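Local atomic coordinates of beta-lactamase (Burkholderia cenocepacia, PDB entry 5E2G), a protein that probably hydrolyses beta-lactams to substituted beta-amino acids, as a member of the class C beta-lactamase family. Residues G29-G34 / F232-M237; T322-V327 / G333-A338; F177-M182 / P244-A249; G25-I30 / T224-L229. One frame throughout, in Å; residues are numbered along the deposited sequence.

Contact 1 of 4, residues G29-G34 / F232-M237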
loop_
_atom_site.group_PDB
_atom_site.type_symbol
_atom_site.label_atom_id
_atom_site.label_comp_id
_atom_site.label_asym_id
_atom_site.label_seq_id
_atom_site.Cartn_x
_atom_site.Cartn_y
_atom_site.Cartn_z
ATOM N N GLY A 29 -6.107 7.017 -11.836
ATOM C CA GLY A 29 -5.306 8.224 -11.704
ATOM C C GLY A 29 -4.028 8.071 -12.509
ATOM O O GLY A 29 -3.381 7.023 -12.459
ATOM N N ILE A 30 -3.672 9.122 -13.252
ATOM C CA ILE A 30 -2.481 9.145 -14.097
ATOM C C ILE A 30 -1.690 10.413 -13.806
ATOM O O ILE A 30 -2.251 11.512 -13.801
ATOM C CB ILE A 30 -2.836 9.084 -15.597
ATOM C CG1 ILE A 30 -3.414 7.720 -15.984
ATOM C CG2 ILE A 30 -1.623 9.422 -16.450
ATOM C CD1 ILE A 30 -2.448 6.585 -15.870
ATOM N N VAL A 31 -0.391 10.260 -13.573
ATOM C CA VAL A 31 0.564 11.361 -13.619
ATOM C C VAL A 31 1.312 11.242 -14.937
ATOM O O VAL A 31 2.008 10.250 -15.179
ATOM C CB VAL A 31 1.541 11.327 -12.432
ATOM C CG1 VAL A 31 2.622 12.373 -12.606
ATOM C CG2 VAL A 31 0.818 11.538 -11.136
ATOM N N ALA A 32 1.150 12.234 -15.801
ATOM C CA ALA A 32 1.789 12.241 -17.112
ATOM C C ALA A 32 2.641 13.499 -17.168
ATOM O O ALA A 32 2.110 14.606 -17.301
ATOM C CB ALA A 32 0.752 12.205 -18.225
ATOM N N ASP A 33 3.957 13.319 -17.034
ATOM C CA ASP A 33 4.904 14.429 -16.950
ATOM C C ASP A 33 4.564 15.353 -15.779
ATOM O O ASP A 33 4.593 16.577 -15.900
ATOM C CB ASP A 33 4.960 15.206 -18.270
ATOM C CG ASP A 33 6.213 16.056 -18.400
ATOM O OD1 ASP A 33 7.331 15.502 -18.282
ATOM O OD2 ASP A 33 6.073 17.280 -18.619
ATOM N N GLY A 34 4.238 14.762 -14.629
ATOM C CA GLY A 34 3.867 15.530 -13.459
ATOM C C GLY A 34 2.437 16.031 -13.440
ATOM O O GLY A 34 1.977 16.500 -12.390
ATOM N N PHE A 232 -0.591 11.160 -3.402
ATOM C CA PHE A 232 0.453 10.431 -2.688
ATOM C C PHE A 232 1.551 9.959 -3.641
ATOM O O PHE A 232 2.744 10.110 -3.355
ATOM C CB PHE A 232 -0.188 9.262 -1.946
ATOM C CG PHE A 232 0.748 8.492 -1.048
ATOM C CD1 PHE A 232 1.594 9.141 -0.164
ATOM C CD2 PHE A 232 0.731 7.109 -1.049
ATOM C CE1 PHE A 232 2.438 8.424 0.678
ATOM C CE2 PHE A 232 1.577 6.379 -0.206
ATOM C CZ PHE A 232 2.426 7.043 0.657
ATOM N N VAL A 233 1.163 9.409 -4.796
ATOM C CA VAL A 233 2.134 9.011 -5.816
ATOM C C VAL A 233 2.978 10.203 -6.251
ATOM O O VAL A 233 4.200 10.093 -6.402
ATOM C CB VAL A 233 1.408 8.359 -7.010
ATOM C CG1 VAL A 233 2.342 8.200 -8.209
ATOM C CG2 VAL A 233 0.822 7.015 -6.596
ATOM N N GLN A 234 2.349 11.363 -6.437
ATOM C CA GLN A 234 3.115 12.561 -6.767
ATOM C C GLN A 234 4.100 12.897 -5.662
ATOM O O GLN A 234 5.258 13.227 -5.937
ATOM C CB GLN A 234 2.188 13.751 -7.008
ATOM C CG GLN A 234 1.259 13.625 -8.193
ATOM C CD GLN A 234 0.407 14.868 -8.372
ATOM O OE1 GLN A 234 -0.721 14.935 -7.884
ATOM N NE2 GLN A 234 0.950 15.867 -9.063
ATOM N N ALA A 235 3.655 12.814 -4.407
ATOM C CA ALA A 235 4.544 13.077 -3.279
ATOM C C ALA A 235 5.722 12.103 -3.265
ATOM O O ALA A 235 6.857 12.491 -2.958
ATOM C CB ALA A 235 3.762 13.009 -1.970
ATOM N N ASN A 236 5.480 10.839 -3.622
ATOM C CA ASN A 236 6.556 9.856 -3.711
ATOM C C ASN A 236 7.519 10.124 -4.859
ATOM O O ASN A 236 8.529 9.420 -4.969
ATOM C CB ASN A 236 5.973 8.449 -3.832
ATOM C CG ASN A 236 5.663 7.836 -2.475
ATOM O OD1 ASN A 236 6.495 7.150 -1.893
ATOM N ND2 ASN A 236 4.466 8.097 -1.960
HETATM N N MSE A 237 7.244 11.119 -5.698
HETATM C CA MSE A 237 8.213 11.554 -6.692
HETATM C C MSE A 237 8.623 13.012 -6.462
HETATM O O MSE A 237 9.240 13.633 -7.325
HETATM C CB MSE A 237 7.648 11.356 -8.094
HETATM C CG MSE A 237 7.261 9.917 -8.378
HETATM SE SE MSE A 237 6.748 9.595 -10.227
HETATM C CE MSE A 237 5.009 10.481 -10.227
#
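The strand carrying V31 and the helix carrying Q234, with M237 just beyond it, keep their backbones well apart, the closest alpha carbons, G34 CA and Q234 CA, being 7.4 Å from each other. This is helix-on-sheet packing in the serine beta-lactamase fold: the last turn of helix 226-235 rests against the end of strand 25-32, and side chains do most of the spanning, with the carbonyl of G34 as the one backbone group approached. V31 supplies both of its branches. Its CG2 lies across the Q234 side chain and meets the aliphatic Q234 CG at 3.6 Å. Its CG1, which the first torsion (chi1 173°) sets anti to the backbone N, meets selenomethionine M237 tip to tip, with V31 CG1 3.9 Å from M237 CE. M237 is bent at its third torsion (chi3 -73°), and it also lies on F326 of strand 321-327. The amide of Q234 ends beside the chain reversal at D33 and G34, both of which have positive phi. There Q234 NE2 is 3.5 Å from G34 O, a proximity and not a hydrogen bond. The charge on the turn is met outside, by a salt bridge from D33 to R331. The helix end, for its part, is tied within itself: F232 O accepts twice, from N236 N at 2.8 Å and from N236 ND2 at 3.0 Å. The side-chain donor arrives above the carbonyl plane, and the same amide bonds through N236 OD1 to H254. N236 ND2 also sits over the centre of the F232 ring, 3.3 Å above its plane.

Contact 2 of 4, residues T322-V327 / G333-A338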
loop_
_atom_site.group_PDB
_atom_site.type_symbol
_atom_site.label_atom_id
_atom_site.label_comp_id
_atom_site.label_asym_id
_atom_site.label_seq_id
_atom_site.Cartn_x
_atom_site.Cartn_y
_atom_site.Cartn_z
ATOM N N THR A 322 -6.809 -2.978 -6.090
ATOM C CA THR A 322 -5.990 -1.776 -6.161
ATOM C C THR A 322 -4.621 -2.103 -6.740
ATOM O O THR A 322 -4.076 -3.181 -6.500
ATOM C CB THR A 322 -5.809 -1.167 -4.769
ATOM O OG1 THR A 322 -7.079 -1.118 -4.121
ATOM C CG2 THR A 322 -5.229 0.238 -4.850
ATOM N N TYR A 323 -4.059 -1.155 -7.488
ATOM C CA TYR A 323 -2.678 -1.247 -7.946
ATOM C C TYR A 323 -2.102 0.153 -8.055
ATOM O O TYR A 323 -2.781 1.072 -8.511
ATOM C CB TYR A 323 -2.560 -1.956 -9.306
ATOM C CG TYR A 323 -1.128 -2.208 -9.744
ATOM C CD1 TYR A 323 -0.272 -2.989 -8.974
ATOM C CD2 TYR A 323 -0.639 -1.674 -10.924
ATOM C CE1 TYR A 323 1.044 -3.226 -9.366
ATOM C CE2 TYR A 323 0.672 -1.911 -11.329
ATOM C CZ TYR A 323 1.508 -2.686 -10.545
ATOM O OH TYR A 323 2.800 -2.918 -10.946
ATOM N N VAL A 324 -0.842 0.297 -7.655
ATOM C CA VAL A 324 -0.118 1.560 -7.690
ATOM C C VAL A 324 1.265 1.299 -8.262
ATOM O O VAL A 324 1.960 0.399 -7.792
ATOM C CB VAL A 324 0.013 2.170 -6.286
ATOM C CG1 VAL A 324 0.869 3.413 -6.345
ATOM C CG2 VAL A 324 -1.368 2.458 -5.689
ATOM N N ALA A 325 1.680 2.091 -9.250
ATOM C CA ALA A 325 3.016 1.926 -9.811
ATOM C C ALA A 325 3.514 3.256 -10.350
ATOM O O ALA A 325 2.746 4.004 -10.957
ATOM C CB ALA A 325 3.036 0.872 -10.928
ATOM N N PHE A 326 4.798 3.545 -10.147
ATOM C CA PHE A 326 5.326 4.813 -10.633
ATOM C C PHE A 326 6.829 4.698 -10.852
ATOM O O PHE A 326 7.480 3.773 -10.362
ATOM C CB PHE A 326 4.985 5.964 -9.672
ATOM C CG PHE A 326 5.494 5.769 -8.277
ATOM C CD1 PHE A 326 4.811 4.966 -7.379
ATOM C CD2 PHE A 326 6.655 6.397 -7.859
ATOM C CE1 PHE A 326 5.283 4.785 -6.094
ATOM C CE2 PHE A 326 7.129 6.220 -6.572
ATOM C CZ PHE A 326 6.443 5.415 -5.691
ATOM N N VAL A 327 7.360 5.634 -11.634
ATOM C CA VAL A 327 8.774 5.655 -12.009
ATOM C C VAL A 327 9.300 7.056 -11.731
ATOM O O VAL A 327 9.130 7.949 -12.572
ATOM C CB VAL A 327 8.987 5.266 -13.485
ATOM C CG1 VAL A 327 10.459 5.272 -13.824
ATOM C CG2 VAL A 327 8.393 3.901 -13.797
ATOM N N GLY A 333 3.117 7.888 -13.369
ATOM C CA GLY A 333 2.571 6.922 -12.430
ATOM C C GLY A 333 1.111 6.639 -12.702
ATOM O O GLY A 333 0.433 7.403 -13.392
ATOM N N ILE A 334 0.629 5.529 -12.134
ATOM C CA ILE A 334 -0.757 5.095 -12.300
ATOM C C ILE A 334 -1.316 4.643 -10.957
ATOM O O ILE A 334 -0.598 4.074 -10.126
ATOM C CB ILE A 334 -0.894 3.962 -13.346
ATOM C CG1 ILE A 334 -2.367 3.645 -13.618
ATOM C CG2 ILE A 334 -0.202 2.706 -12.880
ATOM C CD1 ILE A 334 -2.598 2.754 -14.836
ATOM N N VAL A 335 -2.606 4.902 -10.755
ATOM C CA VAL A 335 -3.388 4.391 -9.636
ATOM C C VAL A 335 -4.620 3.706 -10.217
ATOM O O VAL A 335 -5.317 4.292 -11.050
ATOM C CB VAL A 335 -3.788 5.529 -8.673
ATOM C CG1 VAL A 335 -4.824 5.068 -7.682
ATOM C CG2 VAL A 335 -2.561 6.063 -7.972
HETATM N N MSE A 336 -4.875 2.468 -9.810
HETATM C CA MSE A 336 -6.049 1.762 -10.297
HETATM C C MSE A 336 -6.905 1.281 -9.145
HETATM O O MSE A 336 -6.450 0.492 -8.329
HETATM C CB MSE A 336 -5.648 0.576 -11.167
HETATM C CG MSE A 336 -4.784 0.938 -12.360
HETATM SE SE MSE A 336 -4.029 -0.635 -13.269
HETATM C CE MSE A 336 -5.646 -1.712 -13.393
ATOM N N LEU A 337 -8.149 1.742 -9.076
ATOM C CA LEU A 337 -9.066 1.356 -8.015
ATOM C C LEU A 337 -10.304 0.747 -8.643
ATOM O O LEU A 337 -10.898 1.344 -9.540
ATOM C CB LEU A 337 -9.461 2.547 -7.139
ATOM C CG LEU A 337 -8.370 3.547 -6.771
ATOM C CD1 LEU A 337 -8.947 4.640 -5.911
ATOM C CD2 LEU A 337 -7.264 2.860 -6.046
ATOM N N ALA A 338 -10.692 -0.431 -8.169
ATOM C CA ALA A 338 -11.846 -1.132 -8.708
ATOM C C ALA A 338 -12.652 -1.709 -7.559
ATOM O O ALA A 338 -12.084 -2.250 -6.608
ATOM C CB ALA A 338 -11.423 -2.246 -9.669
#
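Y323 and M336 face each other as an antiparallel hydrogen-bonded pair, each giving its N-H to the other's carbonyl: Y323 N to M336 O at 3.0 Å and M336 N to Y323 O at 2.8 Å. Two residues on, A325 and I334 repeat the exchange, with A325 N to I334 O at 3.1 Å and I334 N to A325 O at 2.9 Å. The last of these runs nearly straight into the carbonyl, the C=O...N angle being 171°. In the non-hydrogen-bonded pairs the polar backbone groups turn outward: T322, V324 and F326 bond to G315, K313 and I311 of strand 309-316, while G333 and V335 bond to V31 and G29 of strand 25-32. Between the pairs, T322 CA approaches M336 O at 3.2 Å as a CA-H...O contact. On one face T322 and L337 run side by side, T322 CG2 touching L337 CD2 at 3.5 Å, and F326 CB packs directly on the bare G333 CA. On the other face the selenium of selenomethionine M336 lies at the edge of the Y323 ring, 4.3 Å from Y323 CD2; the ring's far end, Y323 OH, is bonded to N312 and W310. This is an antiparallel beta hairpin in the central sheet of the fold, next to the strand whose K313 fits the KTG-type motif of serine beta-lactamases.

Contact 3 of 4, residues F177-M182 / P244-A249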
loop_
_atom_site.group_PDB
_atom_site.type_symbol
_atom_site.label_atom_id
_atom_site.label_comp_id
_atom_site.label_asym_id
_atom_site.label_seq_id
_atom_site.Cartn_x
_atom_site.Cartn_y
_atom_site.Cartn_z
ATOM N N PHE A 177 -2.225 12.351 6.428
ATOM C CA PHE A 177 -3.095 12.673 5.296
ATOM C C PHE A 177 -3.150 14.166 5.003
ATOM O O PHE A 177 -2.936 14.549 3.842
ATOM C CB PHE A 177 -4.504 12.120 5.537
ATOM C CG PHE A 177 -4.571 10.621 5.704
ATOM C CD1 PHE A 177 -3.537 9.794 5.279
ATOM C CD2 PHE A 177 -5.690 10.039 6.286
ATOM C CE1 PHE A 177 -3.617 8.428 5.430
ATOM C CE2 PHE A 177 -5.774 8.674 6.441
ATOM C CZ PHE A 177 -4.740 7.868 6.013
ATOM N N PRO A 178 -3.416 15.055 5.971
ATOM C CA PRO A 178 -3.407 16.491 5.642
ATOM C C PRO A 178 -2.047 17.010 5.222
ATOM O O PRO A 178 -1.981 18.007 4.498
ATOM C CB PRO A 178 -3.881 17.160 6.940
ATOM C CG PRO A 178 -3.636 16.167 7.999
ATOM C CD PRO A 178 -3.828 14.832 7.367
ATOM N N ALA A 179 -0.956 16.375 5.643
ATOM C CA ALA A 179 0.353 16.859 5.231
ATOM C C ALA A 179 0.667 16.528 3.783
ATOM O O ALA A 179 1.540 17.171 3.191
ATOM C CB ALA A 179 1.422 16.280 6.121
ATOM N N ILE A 180 -0.001 15.518 3.218
ATOM C CA ILE A 180 0.024 15.274 1.779
ATOM C C ILE A 180 -1.113 15.999 1.078
ATOM O O ILE A 180 -1.155 16.019 -0.162
ATOM C CB ILE A 180 -0.079 13.767 1.457
ATOM C CG1 ILE A 180 0.753 12.943 2.433
ATOM C CG2 ILE A 180 0.347 13.470 0.018
ATOM C CD1 ILE A 180 2.115 12.623 1.931
ATOM N N GLY A 181 -2.034 16.595 1.828
ATOM C CA GLY A 181 -3.204 17.181 1.215
ATOM C C GLY A 181 -4.170 16.127 0.726
ATOM O O GLY A 181 -4.805 16.313 -0.317
HETATM N N MSE A 182 -4.278 15.014 1.443
HETATM C CA MSE A 182 -5.239 13.973 1.116
HETATM C C MSE A 182 -6.501 14.197 1.943
HETATM O O MSE A 182 -6.601 13.742 3.085
HETATM C CB MSE A 182 -4.644 12.590 1.377
HETATM C CG MSE A 182 -3.339 12.326 0.630
HETATM SE SE MSE A 182 -2.494 10.644 1.171
HETATM C CE MSE A 182 -3.769 9.417 0.397
ATOM N N PRO A 244 9.848 19.471 4.488
ATOM C CA PRO A 244 11.109 18.731 4.302
ATOM C C PRO A 244 11.203 17.423 5.069
ATOM O O PRO A 244 11.723 16.445 4.514
ATOM C CB PRO A 244 12.176 19.734 4.767
ATOM C CG PRO A 244 11.438 20.756 5.564
ATOM C CD PRO A 244 10.089 20.851 4.936
ATOM N N ARG A 245 10.735 17.369 6.325
ATOM C CA ARG A 245 10.834 16.123 7.091
ATOM C C ARG A 245 9.995 15.018 6.459
ATOM O O ARG A 245 10.461 13.883 6.299
ATOM C CB ARG A 245 10.415 16.339 8.547
ATOM C CG ARG A 245 10.352 15.045 9.374
ATOM C CD ARG A 245 9.968 15.307 10.834
ATOM N NE ARG A 245 9.550 14.092 11.542
ATOM C CZ ARG A 245 9.031 14.071 12.772
ATOM N NH1 ARG A 245 8.845 15.206 13.441
ATOM N NH2 ARG A 245 8.692 12.919 13.332
ATOM N N LEU A 246 8.753 15.326 6.091
ATOM C CA LEU A 246 7.937 14.313 5.435
ATOM C C LEU A 246 8.503 13.942 4.072
ATOM O O LEU A 246 8.466 12.770 3.690
ATOM C CB LEU A 246 6.491 14.778 5.306
ATOM C CG LEU A 246 5.594 13.756 4.607
ATOM C CD1 LEU A 246 5.648 12.394 5.274
ATOM C CD2 LEU A 246 4.165 14.226 4.498
ATOM N N GLN A 247 9.041 14.913 3.330
ATOM C CA GLN A 247 9.575 14.595 2.010
ATOM C C GLN A 247 10.728 13.610 2.110
ATOM O O GLN A 247 10.770 12.618 1.374
ATOM C CB GLN A 247 10.034 15.855 1.290
ATOM C CG GLN A 247 10.456 15.571 -0.143
ATOM C CD GLN A 247 9.282 15.195 -1.034
ATOM O OE1 GLN A 247 8.608 16.067 -1.588
ATOM N NE2 GLN A 247 9.025 13.898 -1.171
ATOM N N ARG A 248 11.685 13.878 3.010
ATOM C CA ARG A 248 12.744 12.908 3.280
ATOM C C ARG A 248 12.162 11.574 3.731
ATOM O O ARG A 248 12.582 10.511 3.252
ATOM C CB ARG A 248 13.703 13.444 4.341
ATOM C CG ARG A 248 14.403 14.733 3.943
ATOM C CD ARG A 248 15.549 15.090 4.889
ATOM N NE ARG A 248 15.098 15.398 6.249
ATOM C CZ ARG A 248 14.852 16.625 6.703
ATOM N NH1 ARG A 248 15.012 17.673 5.905
ATOM N NH2 ARG A 248 14.444 16.804 7.957
ATOM N N ALA A 249 11.182 11.614 4.642
ATOM C CA ALA A 249 10.556 10.388 5.121
ATOM C C ALA A 249 9.974 9.587 3.969
ATOM O O ALA A 249 10.142 8.364 3.909
ATOM C CB ALA A 249 9.468 10.712 6.141
#
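A single methyl, L246 CD2, does all the touching on its side, and it meets two successive residues at the end of another helix. A179 CB stands 3.8 Å from L246 CD2, and I180 CD1 approaches the same L246 CD2 at 3.7 Å. The leucine reaches out with CG anti to its backbone N (chi1 179°), and the isoleucine side chain crosses it at about a right angle. I180 does so in an unusual shape: its second torsion, -95°, lies well off a staggered value, and with this torsion CD1 lies against the leucine methyl. The contact is small and wholly apolar, with no hydrogen bond between the segments. It has an exposed border at A179, whose side chain is about 4 Å from a bound thiocyanate, probably from the crystallisation liquor. On the buried side I180 packs on F232 and A235 of helix 226-235, while L246 also touches T70 of helix 64-77 and L176, one turn back from I180 on the same helix. Polar ties are made to other residues: R245 forms salt bridges to E80 and D74, and I180 O is bonded to R231. Helix 168-180 reaches L246 just where it stops. M182 N bonds to F177 O at 2.8 Å, G181 N makes a weak bond to P178 O at 3.0 Å, and G181 takes the positive phi that glycine readily adopts. These features define a Schellman motif, which closes helix 168-180 where it packs on helix 244-252 in the helical region of the beta-lactamase fold.

Contact 4 of 4, residues G25-I30 / T224-L229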
loop_
_atom_site.group_PDB
_atom_site.type_symbol
_atom_site.label_atom_id
_atom_site.label_comp_id
_atom_site.label_asym_id
_atom_site.label_seq_id
_atom_site.Cartn_x
_atom_site.Cartn_y
_atom_site.Cartn_z
ATOM N N GLY A 25 -17.266 -0.582 -11.402
ATOM C CA GLY A 25 -16.651 0.721 -11.528
ATOM C C GLY A 25 -15.167 0.680 -11.258
ATOM O O GLY A 25 -14.653 -0.212 -10.575
HETATM N N MSE A 26 -14.479 1.668 -11.816
HETATM C CA MSE A 26 -13.062 1.884 -11.576
HETATM C C MSE A 26 -12.751 3.366 -11.598
HETATM O O MSE A 26 -13.389 4.132 -12.300
HETATM C CB MSE A 26 -12.195 1.178 -12.621
HETATM C CG MSE A 26 -12.317 -0.316 -12.641
HETATM SE SE MSE A 26 -10.867 -1.076 -13.653
HETATM C CE MSE A 26 -9.378 -0.595 -12.481
ATOM N N ALA A 27 -11.753 3.769 -10.830
ATOM C CA ALA A 27 -11.202 5.110 -10.907
ATOM C C ALA A 27 -9.718 4.981 -11.201
ATOM O O ALA A 27 -9.018 4.206 -10.540
ATOM C CB ALA A 27 -11.443 5.890 -9.614
ATOM N N ILE A 28 -9.253 5.708 -12.213
ATOM C CA ILE A 28 -7.882 5.614 -12.700
ATOM C C ILE A 28 -7.232 6.976 -12.535
ATOM O O ILE A 28 -7.743 7.975 -13.053
ATOM C CB ILE A 28 -7.822 5.178 -14.172
ATOM C CG1 ILE A 28 -8.814 4.039 -14.460
ATOM C CG2 ILE A 28 -6.394 4.827 -14.551
ATOM C CD1 ILE A 28 -8.531 2.747 -13.738
ATOM N N GLY A 29 -6.107 7.017 -11.836
ATOM C CA GLY A 29 -5.306 8.224 -11.704
ATOM C C GLY A 29 -4.028 8.071 -12.509
ATOM O O GLY A 29 -3.381 7.023 -12.459
ATOM N N ILE A 30 -3.672 9.122 -13.252
ATOM C CA ILE A 30 -2.481 9.145 -14.097
ATOM C C ILE A 30 -1.690 10.413 -13.806
ATOM O O ILE A 30 -2.251 11.512 -13.801
ATOM C CB ILE A 30 -2.836 9.084 -15.597
ATOM C CG1 ILE A 30 -3.414 7.720 -15.984
ATOM C CG2 ILE A 30 -1.623 9.422 -16.450
ATOM C CD1 ILE A 30 -2.448 6.585 -15.870
ATOM N N THR A 224 -10.166 5.601 0.241
ATOM C CA THR A 224 -9.661 6.827 -0.370
ATOM C C THR A 224 -10.202 6.958 -1.788
ATOM O O THR A 224 -10.848 6.049 -2.317
ATOM C CB THR A 224 -8.121 6.861 -0.355
ATOM O OG1 THR A 224 -7.648 8.104 -0.896
ATOM C CG2 THR A 224 -7.544 5.709 -1.162
ATOM N N THR A 225 -9.943 8.117 -2.388
ATOM C CA THR A 225 -10.294 8.404 -3.771
ATOM C C THR A 225 -9.078 8.226 -4.671
ATOM O O THR A 225 -7.935 8.171 -4.211
ATOM C CB THR A 225 -10.820 9.831 -3.937
ATOM O OG1 THR A 225 -9.763 10.756 -3.673
ATOM C CG2 THR A 225 -11.959 10.094 -2.992
ATOM N N ALA A 226 -9.342 8.167 -5.980
ATOM C CA ALA A 226 -8.245 8.069 -6.931
ATOM C C ALA A 226 -7.385 9.317 -6.887
ATOM O O ALA A 226 -6.154 9.232 -6.960
ATOM C CB ALA A 226 -8.775 7.837 -8.343
ATOM N N ALA A 227 -8.016 10.485 -6.750
ATOM C CA ALA A 227 -7.255 11.727 -6.683
ATOM C C ALA A 227 -6.280 11.713 -5.511
ATOM O O ALA A 227 -5.104 12.051 -5.665
ATOM C CB ALA A 227 -8.208 12.920 -6.585
ATOM N N ASP A 228 -6.748 11.311 -4.327
ATOM C CA ASP A 228 -5.892 11.362 -3.145
ATOM C C ASP A 228 -4.736 10.378 -3.256
ATOM O O ASP A 228 -3.588 10.720 -2.937
ATOM C CB ASP A 228 -6.707 11.079 -1.886
ATOM C CG ASP A 228 -7.370 12.327 -1.319
ATOM O OD1 ASP A 228 -7.451 13.360 -2.017
ATOM O OD2 ASP A 228 -7.819 12.268 -0.162
ATOM N N LEU A 229 -5.015 9.150 -3.695
ATOM C CA LEU A 229 -3.938 8.185 -3.889
ATOM C C LEU A 229 -2.957 8.678 -4.945
ATOM O O LEU A 229 -1.741 8.496 -4.817
ATOM C CB LEU A 229 -4.518 6.825 -4.278
ATOM C CG LEU A 229 -3.655 5.613 -3.943
ATOM C CD1 LEU A 229 -3.132 5.745 -2.525
ATOM C CD2 LEU A 229 -4.456 4.339 -4.090
#
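The extended backbone of A27 (phi -123°, psi 130°) and the helical one of A226 aim their beta carbons at each other, and A27 CB meets A226 CB at 3.5 Å. Neither alanine has a rotatable side chain of heavy atoms, which leaves the approach to the backbone alone. What results is close helix-on-sheet packing in the beta-lactamase fold, with the first turn of helix 226-235 set against strand 25-32 of the antiparallel sheet. A226 CB lies over the strand itself: it is 4.1 Å from A27 C and 4.4 Å from I28 N. G29 offers no side chain on this face, and here the backbones are nearest, with 5.6 Å between G29 CA and A226 CA. No hydrogen bond joins the segments; the strand's backbone is engaged by its neighbours in the sheet, A27 bonding to L337 on one flank, M26 and I28 to Y41 and F39 on the other. The intervening I28 points away from the helix and packs on V10 and I14 of helix 3-21, a sign that this part of the sheet is sandwiched between helices. On the near face, L229 extends the apolar layer onto V335 and L337. The start of the helix is fixed by T225, its N-cap residue. With chi1 at 67°, T225 OG1 sits between the backbone N and the carbonyl carbon and turns back over the first turn. There it accepts a first-turn amide, D228 N donating to T225 OG1 at 3.1 Å.

Contacts 1 and 4 join the same two elements, strand 25-32 and helix 226-235, at opposite ends of the helix: contact 4 is fully buried and relies on alanine and glycine, while contact 1, partly buried, spans a wider gap with longer side chains. Contact 2 supplies the sheet beneath, its strand 332-338 being the neighbour of strand 25-32. It alone is held by hydrogen bonds between its segments. Contact 3 lies among helices, mostly buried but with an exposed edge at A179, and about 19 Å from contact 2 between centres; yet I180 and M182 reach helix 226-235, which connects both regions.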